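Local coordinates for alcohol dehydrogenase (Escherichia coli, PDB 5VM2), which is of unknown substrate specificity but probably oxidises an alcohol with NAD or NADP as acceptor, as in the zinc-containing alcohol dehydrogenase family, at residues L129-E133 with S134-K138; D200-E203 with K204-A207; V216-G220 with A221-T225. One frame throughout, in Å; residues are numbered along the deposited sequence.

Contact 1. Residues L129-E133 with S134-K138; sequences LCHPE and SFTYK
The imidazole of His-131 lays one edge across the start of the next strand, where CD2 lies 3.2 Å from Phe-135 O and 3.6 Å from Thr-136 OG1, both near the ring plane. NE2, on the same edge, meets CB of Phe-135 at 3.7 Å, while its hydrogen bond goes to the backbone O of Glu-90. CD of Pro-132, the next residue, sits over one ring face toward the rim. This placement follows from His-131 chi1 of -155°, which swings CG away from its own backbone N.

The bend is a good example of a short 3-10 turn that redirects the chain between strands. Its main acceptor is Pro-132 O, which takes Phe-135 N and Thr-136 OG1, each at 3.1 Å. The two donors come from opposite faces of the carbonyl plane, both well out of it. Thr-136 can make its bond because OG1 lies anti to its own carbonyl carbon (chi1 -62°), with CG2 turned aside. A further backbone bond, 3.3 Å from Thr-136 N to Glu-133 O, closes the next turn, and Glu-133 O also accepts from Lys-80 NZ.

The turn lies in the GroES-like part of the chain and carries it from strand 128-132, which pairs with strand 28-37, into strand 136-138, which pairs antiparallel with strand 86-89, against whose Ile-89 both His-131 and Thr-136 pack.

Contact 2. Residues D200-E203 with K204-A207; sequences DVLE and KRLA
Arg-205 runs out past Asp-200 and alongside Leu-202, its chain extended from CG to NE. Its CD lies 3.5 Å from OD1 of Asp-200, and NH1 stands 3.8 Å from that oxygen in a long salt bridge. Carboxylate and guanidinium planes are 73° apart, so the two do not form a flat paired bridge. Leu-202 points the same way, placing CD1 over one guanidinium face, 4.1 Å from NE, a buried nitrogen with no partner in the model. Leu-206 packs CD2 against CB of Asp-200 at 3.8 Å.

The carboxylate is steadied by a second shell. OD2 receives Leu-202 N at 2.9 Å on its anti side, 30° out of the carboxylate plane, an Asx turn that bends the chain toward the helix, and OD1 accepts from Ala-177 N of the glycine-rich loop. Leu-202 takes the N-cap position; its O accepts Leu-206 N at 3.1 Å, in the carbonyl plane.

An acidic residue ending the second strand beside the glycine-rich turn is characteristic of NAD-binding Rossmann domains, where it commonly binds the adenosine ribose; Asp-200 is placed consistently with such a role, though no cofactor is bound here.

Contact 3. Residues V216-G220 with A221-T225; sequences VVING and AKEDT
Glu-223 reaches back along the strand it follows, and its atoms meet Asn-219 one after another. CB lies 3.3 Å from Asn-219 O, and CG keeps near the same oxygen at 3.5 Å. CD comes up to the backbone N of Asn-219, and OE1 takes its N-H in a nearly straight bond, 2.8 Å from N with an N-H...O angle of 170°. The donor arrives from well above the carboxylate plane, 53° out of it. OE2 turns to Arg-228 of the following helix in a salt bridge. Two waters extend the grip to the strand: water 1 donates to OE1 and to Val-217 O, water 2 to OE2 and to the same carbonyl.

This is a strand-to-helix connection in a Rossmann fold, leaving strand 216-219, an outermost strand of the parallel sheet, for helix 225-232. Asn-219 shapes the exit with its own side chain. With CG anti to the backbone N (chi1 -176°), OD1 curls forward over the turn and accepts Ala-221 N at 2.8 Å in the carbonyl plane, as in an Asx turn, and Lys-222 N at 3.2 Å from above that plane. The Lys-222 chain passes obliquely across the amide, CG 3.6 Å from ND2. Backbone bonds from Lys-222 N and Glu-223 N to Asn-219 O are both weak.

Further on, Thr-225 OG1 rests 3.2 Å from CA of Gly-220, and water 3 donates to Gly-220 O while accepting from Thr-225 N.

Contacts 2 and 3 are neighbours in the Rossmann sheet, their centres about 9 Å apart, one at the exit of strand 195-200 and the other at the exit of the adjacent strand 216-219. They are stitched together by Asp-200 O and Gly-220 N, 2.9 Å apart, and by Glu-203 OE2 and Asn-219 ND2, also 2.9 Å apart. Contact 1 belongs to the GroES-like part, on the far side of the chain's centre, about 36 and 42 Å from them between centres. Its Phe-135 side chain is about 10 Å from the zinc held by four cysteines, and that of His-131 about 13 Å from the magnesium.

Contact 1. Residues L129-E133 with S134-K138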
loop_
_atom_site.group_PDB
_atom_site.type_symbol
_atom_site.label_atom_id
_atom_site.label_comp_id
_atom_site.label_asym_id
_atom_site.label_seq_id
_atom_site.Cartn_x
_atom_site.Cartn_y
_atom_site.Cartn_z
ATOM N N LEU A 129 14.179 -12.712 -7.688
ATOM C CA LEU A 129 14.513 -11.320 -7.953
ATOM C C LEU A 129 15.629 -10.879 -7.017
ATOM O O LEU A 129 15.879 -11.495 -5.977
ATOM C CB LEU A 129 13.286 -10.401 -7.813
ATOM C CG LEU A 129 12.560 -10.224 -6.475
ATOM C CD1 LEU A 129 13.244 -9.199 -5.570
ATOM C CD2 LEU A 129 11.117 -9.808 -6.721
ATOM N N CYS A 130 16.293 -9.791 -7.398
ATOM C CA CYS A 130 17.366 -9.202 -6.613
ATOM C C CYS A 130 16.929 -7.848 -6.077
ATOM O O CYS A 130 16.205 -7.108 -6.750
ATOM C CB CYS A 130 18.637 -9.048 -7.448
ATOM S SG CYS A 130 19.340 -10.622 -7.979
ATOM N N HIS A 131 17.372 -7.528 -4.862
ATOM C CA HIS A 131 17.009 -6.270 -4.234
ATOM C C HIS A 131 18.181 -5.787 -3.396
ATOM O O HIS A 131 18.901 -6.615 -2.821
ATOM C CB HIS A 131 15.759 -6.407 -3.356
ATOM C CG HIS A 131 15.008 -5.125 -3.178
ATOM N ND1 HIS A 131 14.511 -4.401 -4.241
ATOM C CD2 HIS A 131 14.680 -4.429 -2.063
ATOM C CE1 HIS A 131 13.906 -3.317 -3.789
ATOM N NE2 HIS A 131 13.992 -3.311 -2.471
ATOM N N PRO A 132 18.404 -4.476 -3.316
ATOM C CA PRO A 132 19.468 -3.968 -2.444
ATOM C C PRO A 132 19.220 -4.353 -0.993
ATOM O O PRO A 132 18.097 -4.271 -0.490
ATOM C CB PRO A 132 19.401 -2.446 -2.638
ATOM C CG PRO A 132 18.632 -2.235 -3.900
ATOM C CD PRO A 132 17.688 -3.391 -4.011
ATOM N N GLU A 133 20.291 -4.785 -0.326
ATOM C CA GLU A 133 20.208 -5.136 1.086
ATOM C C GLU A 133 19.667 -3.985 1.925
ATOM O O GLU A 133 19.001 -4.214 2.942
ATOM C CB GLU A 133 21.591 -5.576 1.577
ATOM C CG GLU A 133 21.943 -5.183 3.002
ATOM C CD GLU A 133 23.442 -5.199 3.252
ATOM O OE1 GLU A 133 24.206 -4.843 2.330
ATOM O OE2 GLU A 133 23.859 -5.575 4.368
ATOM N N SER A 134 19.909 -2.742 1.497
ATOM C CA SER A 134 19.492 -1.588 2.287
ATOM C C SER A 134 17.978 -1.420 2.337
ATOM O O SER A 134 17.477 -0.753 3.247
ATOM C CB SER A 134 20.144 -0.312 1.741
ATOM O OG SER A 134 19.960 -0.191 0.340
ATOM N N PHE A 135 17.234 -2.003 1.395
ATOM C CA PHE A 135 15.779 -1.914 1.416
ATOM C C PHE A 135 15.145 -3.298 1.473
ATOM O O PHE A 135 14.061 -3.539 0.930
ATOM C CB PHE A 135 15.288 -1.083 0.236
ATOM C CG PHE A 135 15.616 0.372 0.396
ATOM C CD1 PHE A 135 16.859 0.856 0.016
ATOM C CD2 PHE A 135 14.723 1.231 1.020
ATOM C CE1 PHE A 135 17.188 2.190 0.201
ATOM C CE2 PHE A 135 15.040 2.567 1.212
ATOM C CZ PHE A 135 16.280 3.046 0.806
ATOM N N THR A 136 15.832 -4.202 2.161
ATOM C CA THR A 136 15.307 -5.511 2.500
ATOM C C THR A 136 15.288 -5.621 4.019
ATOM O O THR A 136 16.160 -5.071 4.699
ATOM C CB THR A 136 16.179 -6.610 1.880
ATOM O OG1 THR A 136 16.154 -6.480 0.453
ATOM C CG2 THR A 136 15.695 -8.000 2.277
ATOM N N TYR A 137 14.299 -6.356 4.525
ATOM C CA TYR A 137 14.068 -6.411 5.964
ATOM C C TYR A 137 13.748 -7.837 6.380
ATOM O O TYR A 137 12.872 -8.477 5.792
ATOM C CB TYR A 137 12.924 -5.471 6.378
ATOM C CG TYR A 137 13.138 -4.036 5.946
ATOM C CD1 TYR A 137 12.817 -3.625 4.655
ATOM C CD2 TYR A 137 13.679 -3.097 6.817
ATOM C CE1 TYR A 137 13.024 -2.322 4.247
ATOM C CE2 TYR A 137 13.885 -1.785 6.417
ATOM C CZ TYR A 137 13.556 -1.407 5.130
ATOM O OH TYR A 137 13.757 -0.108 4.719
ATOM N N LYS A 138 14.451 -8.327 7.395
ATOM C CA LYS A 138 14.195 -9.675 7.868
ATOM C C LYS A 138 12.867 -9.722 8.614
ATOM O O LYS A 138 12.533 -8.817 9.383
ATOM C CB LYS A 138 15.330 -10.135 8.779
ATOM C CG LYS A 138 14.934 -11.190 9.782
ATOM C CD LYS A 138 14.962 -12.551 9.120
ATOM C CE LYS A 138 15.271 -13.669 10.090
ATOM N NZ LYS A 138 15.341 -14.922 9.331
#

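Contact 2. Residues D200-E203 with K204-A207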
loop_
_atom_site.group_PDB
_atom_site.type_symbol
_atom_site.label_atom_id
_atom_site.label_comp_id
_atom_site.label_asym_id
_atom_site.label_seq_id
_atom_site.Cartn_x
_atom_site.Cartn_y
_atom_site.Cartn_z
ATOM N N ASP A 200 -17.672 3.956 4.292
ATOM C CA ASP A 200 -17.599 3.297 2.993
ATOM C C ASP A 200 -19.024 3.039 2.515
ATOM O O ASP A 200 -19.992 3.518 3.113
ATOM C CB ASP A 200 -16.769 2.008 3.066
ATOM C CG ASP A 200 -16.412 1.468 1.691
ATOM O OD1 ASP A 200 -15.208 1.388 1.371
ATOM O OD2 ASP A 200 -17.340 1.140 0.924
ATOM N N VAL A 201 -19.163 2.261 1.442
ATOM C CA VAL A 201 -20.465 1.960 0.861
ATOM C C VAL A 201 -20.741 0.468 0.782
ATOM O O VAL A 201 -21.820 0.076 0.333
ATOM C CB VAL A 201 -20.622 2.602 -0.534
ATOM C CG1 VAL A 201 -20.641 4.117 -0.423
ATOM C CG2 VAL A 201 -19.513 2.128 -1.475
ATOM N N LEU A 202 -19.807 -0.380 1.209
ATOM C CA LEU A 202 -19.966 -1.828 1.135
ATOM C C LEU A 202 -19.978 -2.392 2.550
ATOM O O LEU A 202 -19.042 -2.163 3.326
ATOM C CB LEU A 202 -18.854 -2.454 0.295
ATOM C CG LEU A 202 -18.957 -2.149 -1.203
ATOM C CD1 LEU A 202 -17.691 -2.560 -1.938
ATOM C CD2 LEU A 202 -20.180 -2.825 -1.814
ATOM N N GLU A 203 -21.038 -3.133 2.881
ATOM C CA GLU A 203 -21.201 -3.614 4.250
ATOM C C GLU A 203 -20.088 -4.572 4.650
ATOM O O GLU A 203 -19.725 -4.640 5.831
ATOM C CB GLU A 203 -22.567 -4.284 4.417
ATOM C CG GLU A 203 -23.721 -3.307 4.632
ATOM C CD GLU A 203 -23.575 -2.479 5.899
ATOM O OE1 GLU A 203 -22.947 -2.966 6.862
ATOM O OE2 GLU A 203 -24.092 -1.341 5.932
ATOM N N LYS A 204 -19.522 -5.309 3.691
ATOM C CA LYS A 204 -18.437 -6.231 4.022
ATOM C C LYS A 204 -17.182 -5.478 4.450
ATOM O O LYS A 204 -16.450 -5.933 5.337
ATOM C CB LYS A 204 -18.130 -7.143 2.836
ATOM C CG LYS A 204 -19.286 -8.037 2.399
ATOM C CD LYS A 204 -20.166 -8.454 3.569
ATOM C CE LYS A 204 -21.555 -8.844 3.089
ATOM N NZ LYS A 204 -22.506 -9.028 4.220
ATOM N N ARG A 205 -16.912 -4.326 3.832
ATOM C CA ARG A 205 -15.757 -3.532 4.238
ATOM C C ARG A 205 -15.990 -2.882 5.595
ATOM O O ARG A 205 -15.064 -2.776 6.410
ATOM C CB ARG A 205 -15.446 -2.473 3.179
ATOM C CG ARG A 205 -15.047 -3.046 1.824
ATOM C CD ARG A 205 -14.482 -1.971 0.900
ATOM N NE ARG A 205 -13.899 -2.551 -0.307
ATOM C CZ ARG A 205 -13.297 -1.847 -1.261
ATOM N NH1 ARG A 205 -13.200 -0.528 -1.153
ATOM N NH2 ARG A 205 -12.796 -2.460 -2.324
ATOM N N LEU A 206 -17.219 -2.432 5.854
ATOM C CA LEU A 206 -17.516 -1.843 7.155
ATOM C C LEU A 206 -17.503 -2.891 8.257
ATOM O O LEU A 206 -17.124 -2.586 9.395
ATOM C CB LEU A 206 -18.863 -1.125 7.117
ATOM C CG LEU A 206 -18.880 0.120 6.227
ATOM C CD1 LEU A 206 -20.242 0.795 6.276
ATOM C CD2 LEU A 206 -17.775 1.084 6.633
ATOM N N ALA A 207 -17.911 -4.121 7.945
ATOM C CA ALA A 207 -17.751 -5.204 8.906
ATOM C C ALA A 207 -16.283 -5.401 9.253
ATOM O O ALA A 207 -15.934 -5.622 10.418
ATOM C CB ALA A 207 -18.354 -6.496 8.352
#

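Contact 3. Residues V216-G220 with A221-T225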
loop_
_atom_site.group_PDB
_atom_site.type_symbol
_atom_site.label_atom_id
_atom_site.label_comp_id
_atom_site.label_asym_id
_atom_site.label_seq_id
_atom_site.Cartn_x
_atom_site.Cartn_y
_atom_site.Cartn_z
ATOM N N VAL A 216 -16.718 3.914 15.075
ATOM C CA VAL A 216 -18.030 3.990 14.444
ATOM C C VAL A 216 -17.830 3.699 12.964
ATOM O O VAL A 216 -16.799 4.063 12.393
ATOM C CB VAL A 216 -18.683 5.377 14.655
ATOM C CG1 VAL A 216 -20.008 5.482 13.910
ATOM C CG2 VAL A 216 -18.887 5.662 16.138
ATOM N N VAL A 217 -18.788 3.012 12.349
ATOM C CA VAL A 217 -18.767 2.759 10.913
ATOM C C VAL A 217 -20.015 3.377 10.300
ATOM O O VAL A 217 -21.100 3.330 10.891
ATOM C CB VAL A 217 -18.673 1.251 10.593
ATOM C CG1 VAL A 217 -17.313 0.710 11.020
ATOM C CG2 VAL A 217 -19.790 0.486 11.282
ATOM N N ILE A 218 -19.858 3.970 9.121
ATOM C CA ILE A 218 -20.909 4.761 8.496
ATOM C C ILE A 218 -21.029 4.329 7.042
ATOM O O ILE A 218 -20.048 4.377 6.290
ATOM C CB ILE A 218 -20.627 6.269 8.596
ATOM C CG1 ILE A 218 -20.758 6.738 10.048
ATOM C CG2 ILE A 218 -21.565 7.057 7.691
ATOM C CD1 ILE A 218 -19.934 7.984 10.371
ATOM N N ASN A 219 -22.226 3.901 6.652
ATOM C CA ASN A 219 -22.485 3.495 5.273
ATOM C C ASN A 219 -23.050 4.700 4.532
ATOM O O ASN A 219 -24.235 5.024 4.659
ATOM C CB ASN A 219 -23.435 2.303 5.236
ATOM C CG ASN A 219 -23.665 1.783 3.827
ATOM O OD1 ASN A 219 -23.670 2.545 2.863
ATOM N ND2 ASN A 219 -23.848 0.476 3.702
ATOM N N GLY A 220 -22.199 5.332 3.725
ATOM C CA GLY A 220 -22.572 6.518 2.972
ATOM C C GLY A 220 -23.649 6.301 1.931
ATOM O O GLY A 220 -24.212 7.285 1.440
ATOM N N ALA A 221 -23.938 5.051 1.572
ATOM C CA ALA A 221 -25.040 4.772 0.665
ATOM C C ALA A 221 -26.373 4.682 1.390
ATOM O O ALA A 221 -27.409 5.030 0.815
ATOM C CB ALA A 221 -24.783 3.473 -0.105
ATOM N N LYS A 222 -26.364 4.234 2.645
ATOM C CA LYS A 222 -27.578 4.095 3.436
ATOM C C LYS A 222 -27.743 5.196 4.474
ATOM O O LYS A 222 -28.811 5.289 5.090
ATOM C CB LYS A 222 -27.600 2.730 4.135
ATOM C CG LYS A 222 -27.201 1.566 3.239
ATOM C CD LYS A 222 -27.936 0.289 3.615
ATOM C CE LYS A 222 -27.590 -0.844 2.660
ATOM N NZ LYS A 222 -28.760 -1.274 1.840
ATOM N N GLU A 223 -26.730 6.034 4.675
ATOM C CA GLU A 223 -26.764 7.089 5.676
ATOM C C GLU A 223 -26.250 8.394 5.081
ATOM O O GLU A 223 -25.559 8.408 4.058
ATOM C CB GLU A 223 -25.918 6.730 6.910
ATOM C CG GLU A 223 -26.249 5.388 7.550
ATOM C CD GLU A 223 -25.210 4.964 8.575
ATOM O OE1 GLU A 223 -24.500 3.962 8.340
ATOM O OE2 GLU A 223 -25.099 5.640 9.618
ATOM N N ASP A 224 -26.597 9.496 5.741
ATOM C CA ASP A 224 -26.054 10.813 5.410
ATOM C C ASP A 224 -24.672 10.915 6.043
ATOM O O ASP A 224 -24.547 11.097 7.255
ATOM C CB ASP A 224 -26.986 11.911 5.913
ATOM C CG ASP A 224 -26.612 13.296 5.398
ATOM O OD1 ASP A 224 -25.425 13.545 5.091
ATOM O OD2 ASP A 224 -27.521 14.150 5.317
ATOM N N THR A 225 -23.625 10.802 5.218
ATOM C CA THR A 225 -22.263 10.788 5.747
ATOM C C THR A 225 -21.940 12.064 6.513
ATOM O O THR A 225 -21.360 12.020 7.603
ATOM C CB THR A 225 -21.249 10.588 4.617
ATOM O OG1 THR A 225 -21.596 9.434 3.843
ATOM C CG2 THR A 225 -19.833 10.427 5.184
HETATM O O HOH W 1 -23.192 1.617 9.929
HETATM O O HOH W 2 -23.371 4.847 11.444
HETATM O O HOH W 3 -23.579 10.130 2.325
#